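Side-chain contacts in ABC transporter periplasmic substrate-binding protein (Desulfovibrio alaskensis, PDB 5MY5), which probably captures tungstate in the periplasm with high selectivity and delivers it to an ABC transporter for uptake into the cell: residues D43-Q48 with P252-T257; Q101-D106 with N247-P252. The protein carries 2 engineered substitutions. One frame throughout, in Å; residues are numbered along the deposited sequence.

Interaction 1. Residues D43-Q48 with P252-T257; sequences DDLAPQ and PATQKT
T257 touches both L45 and Q48 through its methyl group, and these van der Waals contacts make up most of the meeting between two nearly antiparallel surface helices. The short axes stay 11.8 Å apart at an angle of 155°, so only side chains bridge the gap, and no hydrogen bond crosses it. On the apolar side, L45 CD2 lies 3.8 Å from T257 CG2, the two side chains sliding past each other in opposite directions. The threonine hydroxyl OG1 sits beside the backbone N (chi1 -61°), which leaves the methyl CG2 as the branch that meets L45 and Q48. T254 CG2 is a more distant neighbour of the same leucine methyl. Leucine suits the buried inner edge, where it also packs on W248 and M249 of helix 239-250.

The polar side chain of Q48 comes to T257 from the opposite direction and lays its amide against the same methyl, NE2 to CG2 3.7 Å. Its rotation is fixed within its own helix: NE2 donates to D44 O at 3.0 Å, with an N-H...O angle of 166°. The carbonyl oxygen lies in the glutamine's amide plane, whereas the donor stands well above the plane of that carbonyl.

Because the glutamine amide spends an N-H on its own helix and meets the threonine chiefly at its methyl, the contact depends on shape and apolar burial rather than on directional bonds between the helices.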
loop_
_atom_site.group_PDB
_atom_site.type_symbol
_atom_site.label_atom_id
_atom_site.label_comp_id
_atom_site.label_asym_id
_atom_site.label_seq_id
_atom_site.Cartn_x
_atom_site.Cartn_y
_atom_site.Cartn_z
ATOM N N ASP A 43 -4.235 -13.133 6.770
ATOM C CA ASP A 43 -5.188 -14.128 7.300
ATOM C C ASP A 43 -5.318 -15.307 6.375
ATOM O O ASP A 43 -5.621 -16.398 6.874
ATOM C CB ASP A 43 -6.556 -13.496 7.505
ATOM C CG ASP A 43 -6.535 -12.411 8.523
ATOM O OD1 ASP A 43 -6.039 -12.604 9.615
ATOM O OD2 ASP A 43 -7.056 -11.302 8.270
ATOM N N ASP A 44 -5.181 -15.115 5.085
ATOM C CA ASP A 44 -5.121 -16.224 4.122
ATOM C C ASP A 44 -3.809 -16.927 4.082
ATOM O O ASP A 44 -3.743 -18.162 4.002
ATOM C CB ASP A 44 -5.417 -15.687 2.709
ATOM C CG ASP A 44 -6.748 -16.076 2.193
ATOM O OD1 ASP A 44 -7.757 -15.837 2.918
ATOM O OD2 ASP A 44 -6.752 -16.587 1.048
ATOM N N LEU A 45 -2.695 -16.165 4.088
ATOM C CA LEU A 45 -1.366 -16.740 3.923
ATOM C C LEU A 45 -0.893 -17.470 5.146
ATOM O O LEU A 45 -0.172 -18.493 5.015
ATOM C CB LEU A 45 -0.334 -15.634 3.557
ATOM C CG LEU A 45 -0.494 -15.069 2.180
ATOM C CD1 LEU A 45 0.625 -14.028 1.965
ATOM C CD2 LEU A 45 -0.491 -16.092 1.006
ATOM N N ALA A 46 -1.158 -16.912 6.309
ATOM C CA ALA A 46 -0.539 -17.443 7.536
ATOM C C ALA A 46 -0.861 -18.963 7.803
ATOM O O ALA A 46 0.046 -19.747 8.043
ATOM C CB ALA A 46 -0.834 -16.602 8.737
ATOM N N PRO A 47 -2.121 -19.413 7.615
ATOM C CA PRO A 47 -2.343 -20.867 7.839
ATOM C C PRO A 47 -1.659 -21.711 6.777
ATOM O O PRO A 47 -1.162 -22.811 7.065
ATOM C CB PRO A 47 -3.872 -21.034 7.709
ATOM C CG PRO A 47 -4.444 -19.690 7.804
ATOM C CD PRO A 47 -3.378 -18.667 7.506
ATOM N N GLN A 48 -1.530 -21.187 5.561
ATOM C CA GLN A 48 -0.803 -21.932 4.522
ATOM C C GLN A 48 0.721 -22.036 4.827
ATOM O O GLN A 48 1.383 -23.075 4.638
ATOM C CB GLN A 48 -1.003 -21.328 3.133
ATOM C CG GLN A 48 -2.494 -21.103 2.756
ATOM C CD GLN A 48 -2.810 -20.556 1.350
ATOM O OE1 GLN A 48 -2.659 -21.249 0.341
ATOM N NE2 GLN A 48 -3.398 -19.333 1.301
ATOM N N PRO A 252 7.648 -19.846 -6.263
ATOM C CA PRO A 252 6.574 -19.769 -7.265
ATOM C C PRO A 252 5.156 -20.074 -6.804
ATOM O O PRO A 252 4.188 -19.439 -7.251
ATOM C CB PRO A 252 7.029 -20.830 -8.290
ATOM C CG PRO A 252 8.523 -20.795 -8.188
ATOM C CD PRO A 252 8.857 -20.537 -6.736
ATOM N N ALA A 253 4.963 -21.083 -5.966
ATOM C CA ALA A 253 3.620 -21.486 -5.580
ATOM C C ALA A 253 3.009 -20.367 -4.717
ATOM O O ALA A 253 1.856 -20.076 -4.859
ATOM C CB ALA A 253 3.615 -22.821 -4.824
ATOM N N THR A 254 3.785 -19.782 -3.764
ATOM C CA THR A 254 3.166 -18.741 -2.926
ATOM C C THR A 254 2.987 -17.452 -3.728
ATOM O O THR A 254 2.006 -16.778 -3.552
ATOM C CB THR A 254 3.975 -18.481 -1.652
ATOM O OG1 THR A 254 4.140 -19.745 -0.924
ATOM C CG2 THR A 254 3.311 -17.473 -0.758
ATOM N N GLN A 255 3.895 -17.121 -4.632
ATOM C CA GLN A 255 3.684 -16.033 -5.611
ATOM C C GLN A 255 2.363 -16.162 -6.337
ATOM O O GLN A 255 1.572 -15.246 -6.417
ATOM C CB GLN A 255 4.874 -15.906 -6.512
ATOM C CG GLN A 255 6.174 -15.458 -5.828
ATOM C CD GLN A 255 6.207 -13.982 -5.650
ATOM O OE1 GLN A 255 6.349 -13.278 -6.657
ATOM N NE2 GLN A 255 6.092 -13.496 -4.375
ATOM N N LYS A 256 2.087 -17.381 -6.810
ATOM C CA LYS A 256 0.847 -17.629 -7.486
ATOM C C LYS A 256 -0.306 -17.405 -6.531
ATOM O O LYS A 256 -1.285 -16.794 -6.910
ATOM C CB LYS A 256 0.841 -19.065 -8.109
ATOM C CG LYS A 256 -0.426 -19.416 -8.850
ATOM C CD LYS A 256 -0.334 -20.783 -9.525
ATOM C CE LYS A 256 -1.539 -20.896 -10.466
ATOM N NZ LYS A 256 -1.902 -22.301 -10.830
ATOM N N THR A 257 -0.231 -17.876 -5.285
ATOM C CA THR A 257 -1.251 -17.703 -4.279
ATOM C C THR A 257 -1.497 -16.182 -4.038
ATOM O O THR A 257 -2.674 -15.743 -3.848
ATOM C CB THR A 257 -0.916 -18.348 -2.912
ATOM O OG1 THR A 257 -0.740 -19.809 -3.053
ATOM C CG2 THR A 257 -1.977 -18.117 -1.873
#

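Interaction 2. Residues Q101-D106 with N247-P252; sequences QLMYND and NWMASP
L102 and M249 pack where a long strand of a periplasmic-binding-protein fold meets the C-terminal end of helix 239-250. L102 lies on strand 100-112 and carries the largest share of the contact. Its isobutyl fork straddles the root of the methionine: CD1 and CD2 each come within 3.7 Å of M249 CB. A branched leucine is well shaped for this, since one methyl can follow the methionine chain while the other reaches the helix backbone. The two side chains cross at about a right angle.

M249 supplies the flexible half of the pair. Its chain is bent at both chi2 (-75°) and chi3 (-78°), which puts CE alongside L102 CD1, 4.0 Å away, and near M103. This third residue, next to L102 on the strand, offers its sulfur to the same methyl, M103 SD to M249 CE 4.3 Å, a looser contact of methyl on sulfur. An unbranched, polarisable side chain can follow such an irregular buried surface, which L45 of helix 41-53 also borders.

At the edge A250 adds a smaller contact and is small enough to let the strand come close; its CB is 4.0 Å from L102 CD2, and the CA atoms of L102 and A250 approach to 6.2 Å. Beyond it the chain turns at S251, the N-cap residue of helix 252-260. There W248 O takes two donors from the same serine: the backbone N at 3.3 Å and the hydroxyl OG at 2.7 Å, the latter tilted 17° from the carbonyl plane.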
loop_
_atom_site.group_PDB
_atom_site.type_symbol
_atom_site.label_atom_id
_atom_site.label_comp_id
_atom_site.label_asym_id
_atom_site.label_seq_id
_atom_site.Cartn_x
_atom_site.Cartn_y
_atom_site.Cartn_z
ATOM N N GLN A 101 11.917 -7.975 -2.306
ATOM C CA GLN A 101 10.649 -7.568 -2.879
ATOM C C GLN A 101 9.806 -8.772 -3.173
ATOM O O GLN A 101 10.324 -9.814 -3.644
ATOM C CB GLN A 101 10.873 -6.735 -4.143
ATOM C CG GLN A 101 11.228 -5.278 -3.817
ATOM C CD GLN A 101 12.665 -5.082 -3.364
ATOM O OE1 GLN A 101 13.607 -5.345 -4.129
ATOM N NE2 GLN A 101 12.851 -4.569 -2.158
ATOM N N LEU A 102 8.529 -8.676 -2.929
ATOM C CA LEU A 102 7.567 -9.838 -2.938
ATOM C C LEU A 102 6.332 -9.630 -3.823
ATOM O O LEU A 102 5.990 -10.482 -4.687
ATOM C CB LEU A 102 7.221 -10.332 -1.550
ATOM C CG LEU A 102 8.350 -10.877 -0.730
ATOM C CD1 LEU A 102 7.919 -11.091 0.724
ATOM C CD2 LEU A 102 8.831 -12.228 -1.346
ATOM N N MET A 103 5.652 -8.491 -3.722
ATOM C CA MET A 103 4.488 -8.150 -4.460
ATOM C C MET A 103 4.187 -6.667 -4.328
ATOM O O MET A 103 4.776 -6.027 -3.497
ATOM C CB MET A 103 3.258 -8.878 -3.982
ATOM C CG MET A 103 2.797 -8.650 -2.607
ATOM S SD MET A 103 3.720 -9.285 -1.203
ATOM C CE MET A 103 2.583 -8.882 0.066
ATOM N N TYR A 104 3.302 -6.186 -5.164
ATOM C CA TYR A 104 2.778 -4.824 -4.941
ATOM C C TYR A 104 1.276 -4.781 -5.008
ATOM O O TYR A 104 0.692 -5.528 -5.808
ATOM C CB TYR A 104 3.364 -3.821 -5.920
ATOM C CG TYR A 104 3.182 -4.128 -7.434
ATOM C CD1 TYR A 104 2.126 -3.588 -8.137
ATOM C CD2 TYR A 104 4.118 -4.874 -8.163
ATOM C CE1 TYR A 104 1.936 -3.804 -9.486
ATOM C CE2 TYR A 104 3.972 -5.012 -9.548
ATOM C CZ TYR A 104 2.849 -4.499 -10.171
ATOM O OH TYR A 104 2.594 -4.673 -11.500
ATOM N N ASN A 105 0.623 -3.927 -4.246
ATOM C CA ASN A 105 -0.723 -3.462 -4.545
ATOM C C ASN A 105 -0.576 -2.044 -5.169
ATOM O O ASN A 105 0.513 -1.681 -5.594
ATOM C CB ASN A 105 -1.708 -3.587 -3.382
ATOM C CG ASN A 105 -1.242 -2.892 -2.101
ATOM O OD1 ASN A 105 -0.197 -2.260 -2.096
ATOM N ND2 ASN A 105 -1.981 -3.054 -0.988
ATOM N N ASP A 106 -1.677 -1.441 -5.463
ATOM C CA ASP A 106 -1.574 -0.194 -6.178
ATOM C C ASP A 106 -2.602 0.811 -5.764
ATOM O O ASP A 106 -3.560 0.549 -5.108
ATOM C CB ASP A 106 -1.568 -0.397 -7.701
ATOM C CG ASP A 106 -2.898 -0.890 -8.246
ATOM O OD1 ASP A 106 -3.774 -1.425 -7.519
ATOM O OD2 ASP A 106 -3.078 -0.814 -9.502
ATOM N N ASN A 247 11.656 -17.198 2.132
ATOM C CA ASN A 247 11.792 -18.264 1.120
ATOM C C ASN A 247 10.432 -18.713 0.645
ATOM O O ASN A 247 10.200 -18.887 -0.528
ATOM C CB ASN A 247 12.633 -19.414 1.712
ATOM C CG ASN A 247 12.799 -20.548 0.757
ATOM O OD1 ASN A 247 11.948 -21.402 0.666
ATOM N ND2 ASN A 247 13.953 -20.571 0.082
ATOM N N TRP A 248 9.509 -18.990 1.596
ATOM C CA TRP A 248 8.199 -19.332 1.292
ATOM C C TRP A 248 7.436 -18.316 0.445
ATOM O O TRP A 248 6.802 -18.672 -0.575
ATOM C CB TRP A 248 7.448 -19.664 2.591
ATOM C CG TRP A 248 6.040 -20.152 2.382
ATOM C CD1 TRP A 248 5.675 -21.423 2.045
ATOM C CD2 TRP A 248 4.836 -19.424 2.530
ATOM N NE1 TRP A 248 4.336 -21.503 1.926
ATOM C CE2 TRP A 248 3.776 -20.289 2.255
ATOM C CE3 TRP A 248 4.528 -18.078 2.876
ATOM C CZ2 TRP A 248 2.454 -19.876 2.277
ATOM C CZ3 TRP A 248 3.255 -17.688 2.941
ATOM C CH2 TRP A 248 2.195 -18.572 2.639
ATOM N N MET A 249 7.561 -17.015 0.784
ATOM C CA MET A 249 6.753 -16.027 0.105
ATOM C C MET A 249 7.280 -15.843 -1.309
ATOM O O MET A 249 6.487 -15.430 -2.185
ATOM C CB MET A 249 6.918 -14.622 0.754
ATOM C CG MET A 249 6.195 -14.537 2.056
ATOM S SD MET A 249 4.385 -14.396 1.867
ATOM C CE MET A 249 4.280 -12.617 1.414
ATOM N N ALA A 250 8.594 -16.039 -1.530
ATOM C CA ALA A 250 9.207 -15.801 -2.875
ATOM C C ALA A 250 9.062 -17.052 -3.792
ATOM O O ALA A 250 9.412 -16.983 -4.970
ATOM C CB ALA A 250 10.680 -15.474 -2.746
ATOM N N SER A 251 8.565 -18.142 -3.256
ATOM C CA SER A 251 8.472 -19.412 -4.029
ATOM C C SER A 251 7.452 -19.211 -5.112
ATOM O O SER A 251 6.450 -18.490 -4.944
ATOM C CB SER A 251 8.034 -20.548 -3.080
ATOM O OG SER A 251 6.718 -20.487 -2.639
ATOM N N PRO A 252 7.648 -19.846 -6.263
ATOM C CA PRO A 252 6.574 -19.769 -7.265
ATOM C C PRO A 252 5.156 -20.074 -6.804
ATOM O O PRO A 252 4.188 -19.439 -7.251
ATOM C CB PRO A 252 7.029 -20.830 -8.290
ATOM C CG PRO A 252 8.523 -20.795 -8.188
ATOM C CD PRO A 252 8.857 -20.537 -6.736
#

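Interactions 1 and 2 have centres 9 Å apart and share P252, because helices 239-250 and 252-260 follow each other through the turn at S251. Q255, on the second helix, joins them most directly: its NE2 probably donates to M249 O at 2.9 Å and to L102 O at 3.0 Å, so one amide group ties helix end and strand together, while its OE1 accepts from A273 N. L45 packs against M249 as well as T257, carrying apolar burial from interaction 1 into interaction 2. Both are structural packing within the fold, and no tungstate is bound in this structure, so neither contact can be tied to the anion site.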